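Local atomic coordinates of envelope glycoprotein (Bourbon virus, PDB entry 5ZKX), a protein that probably drives fusion of the viral envelope with a host cell membrane, as a trimeric class III fusion glycoprotein of the gp64 family, captured here in its postfusion form. Residues A50-Y55 / K121-R126; E96-W101 / T136-W141; G239-E244 / A411-G416; I206-E211 / F234-G239. One frame throughout, in Å; residues are numbered along the deposited sequence.

Contact 1 (A50-Y55 / K121-R126); sequences AYWRSY and KELEKR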
loop_
_atom_site.group_PDB
_atom_site.type_symbol
_atom_site.label_atom_id
_atom_site.label_comp_id
_atom_site.label_asym_id
_atom_site.label_seq_id
_atom_site.Cartn_x
_atom_site.Cartn_y
_atom_site.Cartn_z
ATOM N N ALA A 50 9.071 -10.411 34.532
ATOM C CA ALA A 50 8.021 -10.314 35.535
ATOM C C ALA A 50 7.961 -11.635 36.289
ATOM O O ALA A 50 8.573 -12.630 35.894
ATOM C CB ALA A 50 6.665 -9.981 34.905
ATOM N N TYR A 51 7.210 -11.632 37.386
ATOM C CA TYR A 51 6.990 -12.854 38.139
ATOM C C TYR A 51 5.551 -12.914 38.630
ATOM O O TYR A 51 4.967 -11.900 39.023
ATOM C CB TYR A 51 7.976 -12.985 39.319
ATOM C CG TYR A 51 7.844 -11.956 40.427
ATOM C CD1 TYR A 51 6.938 -12.136 41.464
ATOM C CD2 TYR A 51 8.656 -10.830 40.457
ATOM C CE1 TYR A 51 6.825 -11.212 42.483
ATOM C CE2 TYR A 51 8.551 -9.900 41.476
ATOM C CZ TYR A 51 7.633 -10.099 42.487
ATOM O OH TYR A 51 7.517 -9.181 43.505
ATOM N N TRP A 52 4.987 -14.113 38.582
ATOM C CA TRP A 52 3.690 -14.392 39.174
ATOM C C TRP A 52 3.899 -14.958 40.573
ATOM O O TRP A 52 4.648 -15.925 40.750
ATOM C CB TRP A 52 2.914 -15.381 38.305
ATOM C CG TRP A 52 1.782 -16.041 39.009
ATOM C CD1 TRP A 52 1.785 -17.279 39.588
ATOM C CD2 TRP A 52 0.470 -15.505 39.210
ATOM N NE1 TRP A 52 0.555 -17.543 40.138
ATOM C CE2 TRP A 52 -0.270 -16.469 39.918
ATOM C CE3 TRP A 52 -0.148 -14.300 38.863
ATOM C CZ2 TRP A 52 -1.598 -16.268 40.284
ATOM C CZ3 TRP A 52 -1.467 -14.102 39.227
ATOM C CH2 TRP A 52 -2.176 -15.080 39.930
ATOM N N ARG A 53 3.255 -14.348 41.565
ATOM C CA ARG A 53 3.381 -14.772 42.953
ATOM C C ARG A 53 2.009 -15.121 43.504
ATOM O O ARG A 53 1.056 -14.357 43.332
ATOM C CB ARG A 53 4.034 -13.684 43.809
ATOM C CG ARG A 53 3.987 -13.963 45.306
ATOM C CD ARG A 53 4.026 -12.674 46.104
ATOM N NE ARG A 53 5.372 -12.112 46.165
ATOM C CZ ARG A 53 5.635 -10.825 46.369
ATOM N NH1 ARG A 53 4.642 -9.959 46.530
ATOM N NH2 ARG A 53 6.892 -10.404 46.413
ATOM N N SER A 54 1.911 -16.275 44.165
ATOM C CA SER A 54 0.678 -16.709 44.820
ATOM C C SER A 54 1.018 -17.131 46.245
ATOM O O SER A 54 1.515 -18.238 46.471
ATOM C CB SER A 54 0.007 -17.844 44.055
ATOM O OG SER A 54 -1.321 -18.033 44.514
ATOM N N TYR A 55 0.742 -16.249 47.199
ATOM C CA TYR A 55 0.992 -16.485 48.615
ATOM C C TYR A 55 -0.350 -16.737 49.291
ATOM O O TYR A 55 -1.132 -15.803 49.497
ATOM C CB TYR A 55 1.711 -15.292 49.238
ATOM C CG TYR A 55 2.251 -15.533 50.627
ATOM C CD1 TYR A 55 3.314 -16.402 50.838
ATOM C CD2 TYR A 55 1.713 -14.876 51.725
ATOM C CE1 TYR A 55 3.820 -16.618 52.102
ATOM C CE2 TYR A 55 2.212 -15.086 52.996
ATOM C CZ TYR A 55 3.267 -15.959 53.177
ATOM O OH TYR A 55 3.774 -16.176 54.438
ATOM N N LYS A 121 11.787 -17.715 28.693
ATOM C CA LYS A 121 11.111 -18.276 29.859
ATOM C C LYS A 121 9.738 -17.641 30.003
ATOM O O LYS A 121 9.633 -16.419 30.133
ATOM C CB LYS A 121 11.941 -18.046 31.124
ATOM C CG LYS A 121 11.254 -18.455 32.416
ATOM C CD LYS A 121 11.071 -19.961 32.491
ATOM C CE LYS A 121 10.410 -20.363 33.795
ATOM N NZ LYS A 121 9.076 -19.721 33.954
ATOM N N GLU A 122 8.695 -18.466 29.981
ATOM C CA GLU A 122 7.333 -18.027 30.238
ATOM C C GLU A 122 6.889 -18.538 31.602
ATOM O O GLU A 122 7.240 -19.652 32.000
ATOM C CB GLU A 122 6.372 -18.526 29.154
ATOM C CG GLU A 122 5.002 -17.872 29.205
ATOM C CD GLU A 122 5.087 -16.358 29.226
ATOM O OE1 GLU A 122 5.600 -15.775 28.247
ATOM O OE2 GLU A 122 4.655 -15.749 30.225
ATOM N N LEU A 123 6.123 -17.719 32.317
ATOM C CA LEU A 123 5.694 -18.102 33.651
ATOM C C LEU A 123 4.480 -19.020 33.582
ATOM O O LEU A 123 3.760 -19.072 32.582
ATOM C CB LEU A 123 5.384 -16.866 34.503
ATOM C CG LEU A 123 4.197 -15.958 34.168
ATOM C CD1 LEU A 123 2.912 -16.444 34.814
ATOM C CD2 LEU A 123 4.497 -14.547 34.627
ATOM N N GLU A 124 4.263 -19.756 34.668
ATOM C CA GLU A 124 3.070 -20.573 34.838
ATOM C C GLU A 124 2.228 -19.991 35.962
ATOM O O GLU A 124 2.746 -19.690 37.042
ATOM C CB GLU A 124 3.422 -22.030 35.137
ATOM C CG GLU A 124 2.200 -22.939 35.203
ATOM C CD GLU A 124 2.566 -24.405 35.307
ATOM O OE1 GLU A 124 1.993 -25.218 34.550
ATOM O OE2 GLU A 124 3.424 -24.746 36.145
ATOM N N LYS A 125 0.932 -19.828 35.701
ATOM C CA LYS A 125 0.007 -19.231 36.663
ATOM C C LYS A 125 -0.567 -20.340 37.541
ATOM O O LYS A 125 -1.686 -20.817 37.347
ATOM C CB LYS A 125 -1.084 -18.460 35.932
ATOM C CG LYS A 125 -2.058 -17.725 36.831
ATOM C CD LYS A 125 -3.337 -17.422 36.081
ATOM C CE LYS A 125 -4.297 -16.614 36.927
ATOM N NZ LYS A 125 -5.575 -16.369 36.199
ATOM N N ARG A 126 0.221 -20.751 38.534
ATOM C CA ARG A 126 -0.130 -21.869 39.399
ATOM C C ARG A 126 -0.304 -21.402 40.837
ATOM O O ARG A 126 0.406 -20.509 41.305
ATOM C CB ARG A 126 0.926 -22.974 39.340
ATOM C CG ARG A 126 2.297 -22.521 39.752
ATOM C CD ARG A 126 3.201 -23.689 40.083
ATOM N NE ARG A 126 4.493 -23.208 40.556
ATOM C CZ ARG A 126 5.521 -22.929 39.763
ATOM N NH1 ARG A 126 5.417 -23.091 38.450
ATOM N NH2 ARG A 126 6.657 -22.490 40.286
#
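Trp52 carries this contact, and its indole makes the one hydrogen bond between the segments. NE1 donates to Arg126 O at 3.2 Å, with an N-H...O angle of 159°. The oxygen lies at the ring edge, almost in the indole plane. Seen from the carbonyl, NE1 sits well above the plane of the C=O group. Ser54 CB also touches Arg126 O, at 3.9 Å. With the hydrogen bond in its plane, the ring turns one face to Lys125. Lys125 CG rests over the six-membered ring, 3.9 Å from its centroid, in a CH-pi contact. CG of Lys125 is anti to the backbone N (chi1 -176°), which sets it over the ring. The rest of the chain is extended, and CE lies 4.0 Å from Trp52 CH2. The apolar contact is made by Leu123, whose CD1 touches Trp52 CB at 3.6 Å. Polar ends find partners outside the two segments. Lys125 NZ bonds to Thr439 O of the second subunit, and Tyr440 of that subunit meets the Trp52 ring edge-to-face. Ser54 OG bonds to Asn70 and Ser127. The backbone of Lys125 forms an inverse gamma turn, and the loop runs nearly parallel to strand 50-55. This is a loop packed over a face of an antiparallel sheet, with a buried tryptophan at a subunit interface of the trimer.

Contact 2 (E96-W101 / T136-W141); sequences EVQDAW and TCNLSW
Val97 and Leu139 pair in antiparallel fashion, segment 96-101 against 136-141, and a beta bulge interrupts the pairing. This is a hydrogen-bonded pair, with Val97 N to Leu139 O and Leu139 N to Val97 O both 2.8 Å. Ala100 and Cys137 form the next such pair, where Cys137 N lies 2.6 Å from Ala100 O. The register shifts by one between the pairs, and the chain turns a corner at Asp99, whose phi is positive (57°). Asn138 OD1 fills in at the corner, accepting a weak bond of 3.3 Å from Asp99 N. The other end of that amide, ND2, bonds to Asn128. Val97, Ala100, Cys137 and Leu139 share one face of the sheet. Val97 CB meets Leu139 CB at 3.6 Å, and Val97 CG1 lies 3.9 Å from Cys137 SG. That sulfur is anti to its backbone N (chi1 -180°), which puts it beside Val97 CG1. At the far end Ser140 OG donates to Glu96 OE2 at 2.7 Å, on the syn side of the carboxylate. The same OE2 forms a salt bridge with Arg126, while Ser140 OG accepts from Glu124 N. Both oxygens are thus held by more than one partner. This is a bulged antiparallel edge, in which a short segment extends the sheet beside strand 134-148, and Cys137 ties the neighbouring loop to the sheet through its disulfide with Cys108.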
loop_
_atom_site.group_PDB
_atom_site.type_symbol
_atom_site.label_atom_id
_atom_site.label_comp_id
_atom_site.label_asym_id
_atom_site.label_seq_id
_atom_site.Cartn_x
_atom_site.Cartn_y
_atom_site.Cartn_z
ATOM N N GLU A 96 12.154 -20.604 40.485
ATOM C CA GLU A 96 10.836 -21.190 40.267
ATOM C C GLU A 96 10.418 -21.916 41.541
ATOM O O GLU A 96 10.999 -22.946 41.899
ATOM C CB GLU A 96 10.854 -22.140 39.072
ATOM C CG GLU A 96 9.483 -22.646 38.655
ATOM C CD GLU A 96 8.849 -21.794 37.574
ATOM O OE1 GLU A 96 9.597 -21.109 36.844
ATOM O OE2 GLU A 96 7.606 -21.806 37.451
ATOM N N VAL A 97 9.415 -21.378 42.227
ATOM C CA VAL A 97 8.941 -21.912 43.497
ATOM C C VAL A 97 7.589 -22.566 43.272
ATOM O O VAL A 97 6.664 -21.930 42.752
ATOM C CB VAL A 97 8.835 -20.812 44.564
ATOM C CG1 VAL A 97 8.186 -21.375 45.806
ATOM C CG2 VAL A 97 10.204 -20.218 44.862
ATOM N N GLN A 98 7.467 -23.829 43.672
ATOM C CA GLN A 98 6.222 -24.563 43.501
ATOM C C GLN A 98 5.930 -25.386 44.744
ATOM O O GLN A 98 6.766 -26.189 45.171
ATOM C CB GLN A 98 6.282 -25.477 42.277
ATOM C CG GLN A 98 5.059 -26.356 42.140
ATOM C CD GLN A 98 5.083 -27.196 40.888
ATOM O OE1 GLN A 98 6.125 -27.349 40.250
ATOM N NE2 GLN A 98 3.934 -27.753 40.529
ATOM N N ASP A 99 4.738 -25.188 45.310
ATOM C CA ASP A 99 4.270 -25.955 46.465
ATOM C C ASP A 99 5.231 -25.838 47.644
ATOM O O ASP A 99 5.513 -26.816 48.339
ATOM C CB ASP A 99 4.038 -27.424 46.100
ATOM C CG ASP A 99 3.063 -28.108 47.038
ATOM O OD1 ASP A 99 2.648 -29.246 46.742
ATOM O OD2 ASP A 99 2.707 -27.502 48.070
ATOM N N ALA A 100 5.748 -24.635 47.869
ATOM C CA ALA A 100 6.568 -24.355 49.041
ATOM C C ALA A 100 5.640 -23.917 50.166
ATOM O O ALA A 100 5.055 -22.830 50.110
ATOM C CB ALA A 100 7.611 -23.284 48.738
ATOM N N TRP A 101 5.504 -24.757 51.188
ATOM C CA TRP A 101 4.606 -24.443 52.283
ATOM C C TRP A 101 5.403 -24.282 53.580
ATOM O O TRP A 101 6.640 -24.203 53.556
ATOM C CB TRP A 101 3.464 -25.466 52.376
ATOM C CG TRP A 101 3.827 -26.912 52.439
ATOM C CD1 TRP A 101 4.304 -27.690 51.424
ATOM C CD2 TRP A 101 3.683 -27.776 53.572
ATOM N NE1 TRP A 101 4.487 -28.981 51.862
ATOM C CE2 TRP A 101 4.112 -29.058 53.178
ATOM C CE3 TRP A 101 3.242 -27.584 54.885
ATOM C CZ2 TRP A 101 4.116 -30.143 54.052
ATOM C CZ3 TRP A 101 3.246 -28.659 55.749
ATOM C CH2 TRP A 101 3.680 -29.923 55.330
ATOM N N THR A 136 1.296 -21.235 51.853
ATOM C CA THR A 136 1.800 -21.882 50.650
ATOM C C THR A 136 2.319 -20.817 49.695
ATOM O O THR A 136 1.740 -19.730 49.589
ATOM C CB THR A 136 0.721 -22.728 49.956
ATOM O OG1 THR A 136 0.102 -23.592 50.918
ATOM C CG2 THR A 136 1.335 -23.582 48.849
ATOM N N CYS A 137 3.415 -21.125 49.008
ATOM C CA CYS A 137 4.037 -20.176 48.096
ATOM C C CYS A 137 4.182 -20.798 46.718
ATOM O O CYS A 137 4.616 -21.948 46.587
ATOM C CB CYS A 137 5.405 -19.714 48.607
ATOM S SG CYS A 137 6.243 -18.522 47.515
ATOM N N ASN A 138 3.802 -20.035 45.698
ATOM C CA ASN A 138 4.074 -20.353 44.306
ATOM C C ASN A 138 4.675 -19.125 43.644
ATOM O O ASN A 138 4.185 -18.007 43.830
ATOM C CB ASN A 138 2.807 -20.784 43.557
ATOM C CG ASN A 138 2.390 -22.201 43.877
ATOM O OD1 ASN A 138 2.948 -23.162 43.344
ATOM N ND2 ASN A 138 1.401 -22.342 44.749
ATOM N N LEU A 139 5.734 -19.340 42.867
ATOM C CA LEU A 139 6.454 -18.254 42.210
ATOM C C LEU A 139 6.925 -18.735 40.845
ATOM O O LEU A 139 7.624 -19.747 40.754
ATOM C CB LEU A 139 7.638 -17.792 43.063
ATOM C CG LEU A 139 8.346 -16.493 42.686
ATOM C CD1 LEU A 139 7.420 -15.307 42.878
ATOM C CD2 LEU A 139 9.616 -16.322 43.505
ATOM N N SER A 140 6.539 -18.012 39.789
ATOM C CA SER A 140 6.906 -18.340 38.418
ATOM C C SER A 140 7.370 -17.082 37.698
ATOM O O SER A 140 6.752 -16.023 37.826
ATOM C CB SER A 140 5.730 -18.965 37.667
ATOM O OG SER A 140 6.171 -19.689 36.533
ATOM N N TRP A 141 8.450 -17.205 36.931
ATOM C CA TRP A 141 9.102 -16.062 36.305
ATOM C C TRP A 141 8.959 -16.105 34.789
ATOM O O TRP A 141 8.793 -17.171 34.188
ATOM C CB TRP A 141 10.590 -16.009 36.666
ATOM C CG TRP A 141 10.850 -15.653 38.089
ATOM C CD1 TRP A 141 10.795 -16.488 39.166
ATOM C CD2 TRP A 141 11.205 -14.362 38.600
ATOM N NE1 TRP A 141 11.093 -15.798 40.315
ATOM C CE2 TRP A 141 11.348 -14.490 39.995
ATOM C CE3 TRP A 141 11.414 -13.111 38.012
ATOM C CZ2 TRP A 141 11.693 -13.416 40.810
ATOM C CZ3 TRP A 141 11.756 -12.044 38.824
ATOM C CH2 TRP A 141 11.891 -12.204 40.207
#

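Contact 3 (G239-E244 / A411-G416); sequences GDNFFE and AAKVEG
The backbones of 239-244 and 411-416 meet at Asp240 and Ala412, with CA atoms 4.8 Å apart, and one direct bond joins them, from Lys413 N to Asp240 O at 3.1 Å on a carbonyl lone pair. A water extends this link. It accepts from Ala411 N at 2.6 Å and donates weakly to Gly239 O. Lys413 is the residue most buried by the other segment. Its CG is anti to the backbone N, and the chain then bends at chi3 (-54°), which brings CE against the carboxylate of Asp240. CE lies 3.3 Å from Asp240 OD1, while CB is 3.4 Å from OD2. The aspartate is therefore met mainly by the aliphatic part of the lysine. Its ion pair with NZ is long, and the place of NZ is less sure. The bonds of NZ to Asn241 OD1 and, beyond the segments, to Asp255 carry the same doubt. Phe242 contributes a ring edge. Ala411 O lies near the ring plane, 3.9 Å from CE1, and Ala412 CA packs obliquely on the same carbon at 3.7 Å. Asn289 of the third subunit bonds to Asp240 O and to Phe242 N, and Ile291 of the second subunit packs on both alanines. The contact joins the start of strand 241-245, an outermost strand of this chain's mixed sheet, to the loop that precedes helix 422-437, close to the central helices of the postfusion trimer.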
loop_
_atom_site.group_PDB
_atom_site.type_symbol
_atom_site.label_atom_id
_atom_site.label_comp_id
_atom_site.label_asym_id
_atom_site.label_seq_id
_atom_site.Cartn_x
_atom_site.Cartn_y
_atom_site.Cartn_z
ATOM N N GLY A 239 17.164 10.612 -3.938
ATOM C CA GLY A 239 17.345 9.175 -3.867
ATOM C C GLY A 239 16.016 8.488 -4.097
ATOM O O GLY A 239 15.411 8.596 -5.168
ATOM N N ASP A 240 15.541 7.771 -3.081
ATOM C CA ASP A 240 14.249 7.107 -3.138
ATOM C C ASP A 240 13.169 7.879 -2.392
ATOM O O ASP A 240 12.083 7.341 -2.163
ATOM C CB ASP A 240 14.362 5.685 -2.589
ATOM C CG ASP A 240 15.033 5.635 -1.229
ATOM O OD1 ASP A 240 15.405 6.703 -0.702
ATOM O OD2 ASP A 240 15.188 4.519 -0.685
ATOM N N ASN A 241 13.447 9.123 -2.006
ATOM C CA ASN A 241 12.486 9.999 -1.349
ATOM C C ASN A 241 11.874 10.949 -2.369
ATOM O O ASN A 241 12.596 11.562 -3.163
ATOM C CB ASN A 241 13.150 10.811 -0.236
ATOM C CG ASN A 241 13.457 9.983 0.992
ATOM O OD1 ASN A 241 12.991 8.855 1.127
ATOM N ND2 ASN A 241 14.241 10.550 1.904
ATOM N N PHE A 242 10.552 11.086 -2.331
ATOM C CA PHE A 242 9.832 11.972 -3.234
ATOM C C PHE A 242 8.836 12.780 -2.424
ATOM O O PHE A 242 8.059 12.212 -1.650
ATOM C CB PHE A 242 9.117 11.182 -4.332
ATOM C CG PHE A 242 10.036 10.320 -5.141
ATOM C CD1 PHE A 242 10.427 9.074 -4.677
ATOM C CD2 PHE A 242 10.518 10.757 -6.360
ATOM C CE1 PHE A 242 11.274 8.283 -5.413
ATOM C CE2 PHE A 242 11.358 9.965 -7.102
ATOM C CZ PHE A 242 11.744 8.728 -6.623
ATOM N N PHE A 243 8.853 14.098 -2.606
ATOM C CA PHE A 243 8.118 14.975 -1.708
ATOM C C PHE A 243 7.888 16.319 -2.375
ATOM O O PHE A 243 8.664 16.747 -3.233
ATOM C CB PHE A 243 8.869 15.170 -0.386
ATOM C CG PHE A 243 10.291 15.628 -0.559
ATOM C CD1 PHE A 243 11.305 14.717 -0.813
ATOM C CD2 PHE A 243 10.618 16.969 -0.462
ATOM C CE1 PHE A 243 12.609 15.137 -0.977
ATOM C CE2 PHE A 243 11.923 17.392 -0.620
ATOM C CZ PHE A 243 12.917 16.474 -0.879
ATOM N N GLU A 244 6.815 16.978 -1.955
ATOM C CA GLU A 244 6.496 18.332 -2.382
ATOM C C GLU A 244 7.249 19.319 -1.496
ATOM O O GLU A 244 7.018 19.370 -0.283
ATOM C CB GLU A 244 4.989 18.559 -2.297
ATOM C CG GLU A 244 4.443 19.658 -3.168
ATOM C CD GLU A 244 2.930 19.700 -3.131
ATOM O OE1 GLU A 244 2.296 18.671 -3.449
ATOM O OE2 GLU A 244 2.372 20.756 -2.767
ATOM N N ALA A 411 12.256 4.813 -8.249
ATOM C CA ALA A 411 11.802 3.743 -7.362
ATOM C C ALA A 411 11.618 4.316 -5.965
ATOM O O ALA A 411 12.598 4.657 -5.296
ATOM C CB ALA A 411 12.789 2.577 -7.348
ATOM N N ALA A 412 10.369 4.404 -5.520
ATOM C CA ALA A 412 10.062 4.977 -4.220
ATOM C C ALA A 412 10.414 4.011 -3.093
ATOM O O ALA A 412 10.424 2.791 -3.270
ATOM C CB ALA A 412 8.583 5.353 -4.137
ATOM N N LYS A 413 10.692 4.577 -1.921
ATOM C CA LYS A 413 11.067 3.789 -0.754
ATOM C C LYS A 413 9.829 3.247 -0.046
ATOM O O LYS A 413 8.887 3.994 0.236
ATOM C CB LYS A 413 11.891 4.644 0.206
ATOM C CG LYS A 413 12.344 3.916 1.455
ATOM C CD LYS A 413 12.719 4.904 2.538
ATOM C CE LYS A 413 13.741 5.900 2.030
ATOM N NZ LYS A 413 14.103 6.894 3.073
ATOM N N VAL A 414 9.837 1.947 0.249
ATOM C CA VAL A 414 8.740 1.271 0.938
ATOM C C VAL A 414 9.300 0.637 2.202
ATOM O O VAL A 414 10.170 -0.238 2.126
ATOM C CB VAL A 414 8.070 0.209 0.049
ATOM C CG1 VAL A 414 6.987 -0.518 0.821
ATOM C CG2 VAL A 414 7.486 0.842 -1.205
ATOM N N GLU A 415 8.787 1.055 3.361
ATOM C CA GLU A 415 9.322 0.606 4.640
ATOM C C GLU A 415 8.314 -0.084 5.549
ATOM O O GLU A 415 8.736 -0.789 6.470
ATOM C CB GLU A 415 9.938 1.788 5.410
ATOM C CG GLU A 415 11.333 2.172 4.952
ATOM C CD GLU A 415 12.037 3.099 5.929
ATOM O OE1 GLU A 415 11.353 3.713 6.778
ATOM O OE2 GLU A 415 13.279 3.210 5.855
ATOM N N GLY A 416 7.018 0.096 5.335
ATOM C CA GLY A 416 6.029 -0.555 6.175
ATOM C C GLY A 416 5.590 0.300 7.347
ATOM O O GLY A 416 5.836 1.509 7.410
HETATM O O HOH W 1 14.163 6.396 -7.323
#

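Contact 4 (I206-E211 / F234-G239); sequences IPCFKE and FHCKDG
The Phe234 ring lies beside the Lys210 side chain, and both point the same way from a non-hydrogen-bonded pair. The motif is a disulfide-linked antiparallel strand pair within a mixed sheet. Lys210 CG approaches the Phe234 ring obliquely, 3.7 Å from CE1. At the His235 imidazole, Glu211 CB sits near the ring plane at the edge, 4.5 Å from CD2. The far end of the Phe209 ring leads away from 234-239, although His235 O meets the ring obliquely. Tyr296 of the third subunit meets it edge-to-face. Phe209 and His235 form the hydrogen-bonded pair, with His235 N donating to Phe209 O at 3.1 Å. A weaker bond runs from Lys237 N to Pro207 O. Ile206 CD1 packs on Cys236 CB at 3.8 Å. Strand 26-36 flanks segment 206-211, and strand 241-245 flanks segment 234-239. Cys208 and Cys236 are a non-hydrogen-bonded pair with CA atoms 4.0 Å apart, and their SG atoms join at 2.0 Å with a chi3 of 106°.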
loop_
_atom_site.group_PDB
_atom_site.type_symbol
_atom_site.label_atom_id
_atom_site.label_comp_id
_atom_site.label_asym_id
_atom_site.label_seq_id
_atom_site.Cartn_x
_atom_site.Cartn_y
_atom_site.Cartn_z
ATOM N N ILE A 206 19.149 18.825 -4.602
ATOM C CA ILE A 206 18.127 17.836 -4.933
ATOM C C ILE A 206 17.405 18.288 -6.198
ATOM O O ILE A 206 17.162 19.488 -6.381
ATOM C CB ILE A 206 17.153 17.614 -3.763
ATOM C CG1 ILE A 206 16.351 18.881 -3.464
ATOM C CG2 ILE A 206 17.904 17.148 -2.521
ATOM C CD1 ILE A 206 15.158 18.643 -2.583
ATOM N N PRO A 207 17.072 17.375 -7.107
ATOM C CA PRO A 207 16.360 17.775 -8.325
ATOM C C PRO A 207 14.876 17.982 -8.063
ATOM O O PRO A 207 14.246 17.241 -7.304
ATOM C CB PRO A 207 16.600 16.593 -9.271
ATOM C CG PRO A 207 16.782 15.422 -8.354
ATOM C CD PRO A 207 17.474 15.957 -7.133
ATOM N N CYS A 208 14.317 19.006 -8.703
ATOM C CA CYS A 208 12.919 19.361 -8.520
ATOM C C CYS A 208 12.330 19.818 -9.845
ATOM O O CYS A 208 13.049 20.106 -10.804
ATOM C CB CYS A 208 12.743 20.469 -7.465
ATOM S SG CYS A 208 13.433 20.096 -5.836
ATOM N N PHE A 209 11.001 19.874 -9.886
ATOM C CA PHE A 209 10.255 20.441 -11.004
ATOM C C PHE A 209 9.386 21.568 -10.469
ATOM O O PHE A 209 8.527 21.341 -9.611
ATOM C CB PHE A 209 9.403 19.379 -11.699
ATOM C CG PHE A 209 10.205 18.370 -12.466
ATOM C CD1 PHE A 209 10.707 18.674 -13.717
ATOM C CD2 PHE A 209 10.466 17.121 -11.933
ATOM C CE1 PHE A 209 11.451 17.752 -14.419
ATOM C CE2 PHE A 209 11.208 16.194 -12.636
ATOM C CZ PHE A 209 11.704 16.513 -13.877
ATOM N N LYS A 210 9.608 22.778 -10.976
ATOM C CA LYS A 210 8.899 23.963 -10.513
ATOM C C LYS A 210 7.631 24.142 -11.337
ATOM O O LYS A 210 7.702 24.293 -12.558
ATOM C CB LYS A 210 9.794 25.193 -10.632
ATOM C CG LYS A 210 9.153 26.497 -10.196
ATOM C CD LYS A 210 10.134 27.644 -10.375
ATOM C CE LYS A 210 9.798 28.818 -9.473
ATOM N NZ LYS A 210 10.991 29.679 -9.223
ATOM N N GLU A 211 6.481 24.141 -10.673
ATOM C CA GLU A 211 5.200 24.222 -11.372
ATOM C C GLU A 211 4.360 25.400 -10.886
ATOM O O GLU A 211 4.789 26.554 -10.948
ATOM C CB GLU A 211 4.423 22.916 -11.199
ATOM C CG GLU A 211 2.973 22.972 -11.652
ATOM C CD GLU A 211 2.805 22.682 -13.133
ATOM O OE1 GLU A 211 3.247 23.512 -13.956
ATOM O OE2 GLU A 211 2.229 21.627 -13.477
ATOM N N PHE A 234 6.716 22.860 -5.963
ATOM C CA PHE A 234 7.969 22.167 -6.240
ATOM C C PHE A 234 7.783 20.691 -5.924
ATOM O O PHE A 234 7.416 20.336 -4.800
ATOM C CB PHE A 234 9.123 22.747 -5.419
ATOM C CG PHE A 234 9.393 24.203 -5.680
ATOM C CD1 PHE A 234 10.356 24.589 -6.597
ATOM C CD2 PHE A 234 8.698 25.187 -4.991
ATOM C CE1 PHE A 234 10.612 25.930 -6.832
ATOM C CE2 PHE A 234 8.951 26.529 -5.223
ATOM C CZ PHE A 234 9.909 26.899 -6.143
ATOM N N HIS A 235 8.038 19.835 -6.912
ATOM C CA HIS A 235 7.940 18.388 -6.758
ATOM C C HIS A 235 9.345 17.817 -6.887
ATOM O O HIS A 235 9.919 17.807 -7.980
ATOM C CB HIS A 235 6.989 17.794 -7.795
ATOM C CG HIS A 235 5.629 18.418 -7.781
ATOM N ND1 HIS A 235 4.666 18.081 -6.855
ATOM C CD2 HIS A 235 5.076 19.373 -8.568
ATOM C CE1 HIS A 235 3.576 18.794 -7.076
ATOM N NE2 HIS A 235 3.798 19.585 -8.110
ATOM N N CYS A 236 9.893 17.343 -5.776
ATOM C CA CYS A 236 11.313 17.054 -5.681
ATOM C C CYS A 236 11.567 15.559 -5.539
ATOM O O CYS A 236 10.650 14.741 -5.438
ATOM C CB CYS A 236 11.934 17.814 -4.506
ATOM S SG CYS A 236 11.829 19.603 -4.687
ATOM N N LYS A 237 12.853 15.223 -5.539
ATOM C CA LYS A 237 13.319 13.854 -5.427
ATOM C C LYS A 237 14.675 13.872 -4.739
ATOM O O LYS A 237 15.484 14.772 -4.973
ATOM C CB LYS A 237 13.413 13.188 -6.805
ATOM C CG LYS A 237 14.273 11.939 -6.862
ATOM C CD LYS A 237 14.209 11.299 -8.237
ATOM C CE LYS A 237 15.536 10.675 -8.632
ATOM N NZ LYS A 237 16.268 10.099 -7.472
ATOM N N ASP A 238 14.905 12.894 -3.866
ATOM C CA ASP A 238 16.215 12.727 -3.241
ATOM C C ASP A 238 16.423 11.231 -3.033
ATOM O O ASP A 238 15.916 10.662 -2.059
ATOM C CB ASP A 238 16.316 13.490 -1.930
ATOM C CG ASP A 238 17.653 13.286 -1.248
ATOM O OD1 ASP A 238 18.643 13.006 -1.950
ATOM O OD2 ASP A 238 17.716 13.394 -0.008
ATOM N N GLY A 239 17.164 10.612 -3.938
ATOM C CA GLY A 239 17.345 9.175 -3.867
ATOM C C GLY A 239 16.016 8.488 -4.097
ATOM O O GLY A 239 15.411 8.596 -5.168
#

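The four contacts form two groups. Contacts 1 and 2 have centres 8 Å apart and share the antiparallel sheet in which strands 44-58 and 134-148 are neighbours. Their segments alternate along the chain, and Arg126 of contact 1 probably bonds to Val97 O of contact 2. Along the chain these come first, then contact 4, then contact 3. Contacts 3 and 4 have centres 13 Å apart and share Gly239. Strands 234-238 and 241-245 follow each other in the chain and pair in one mixed sheet. The centres of contacts 1 and 3 are about 46 Å apart, those of 2 and 4 about 65 Å. This spread fits the elongated postfusion form. Contacts 1, 3 and 4 also touch other subunits of the trimer.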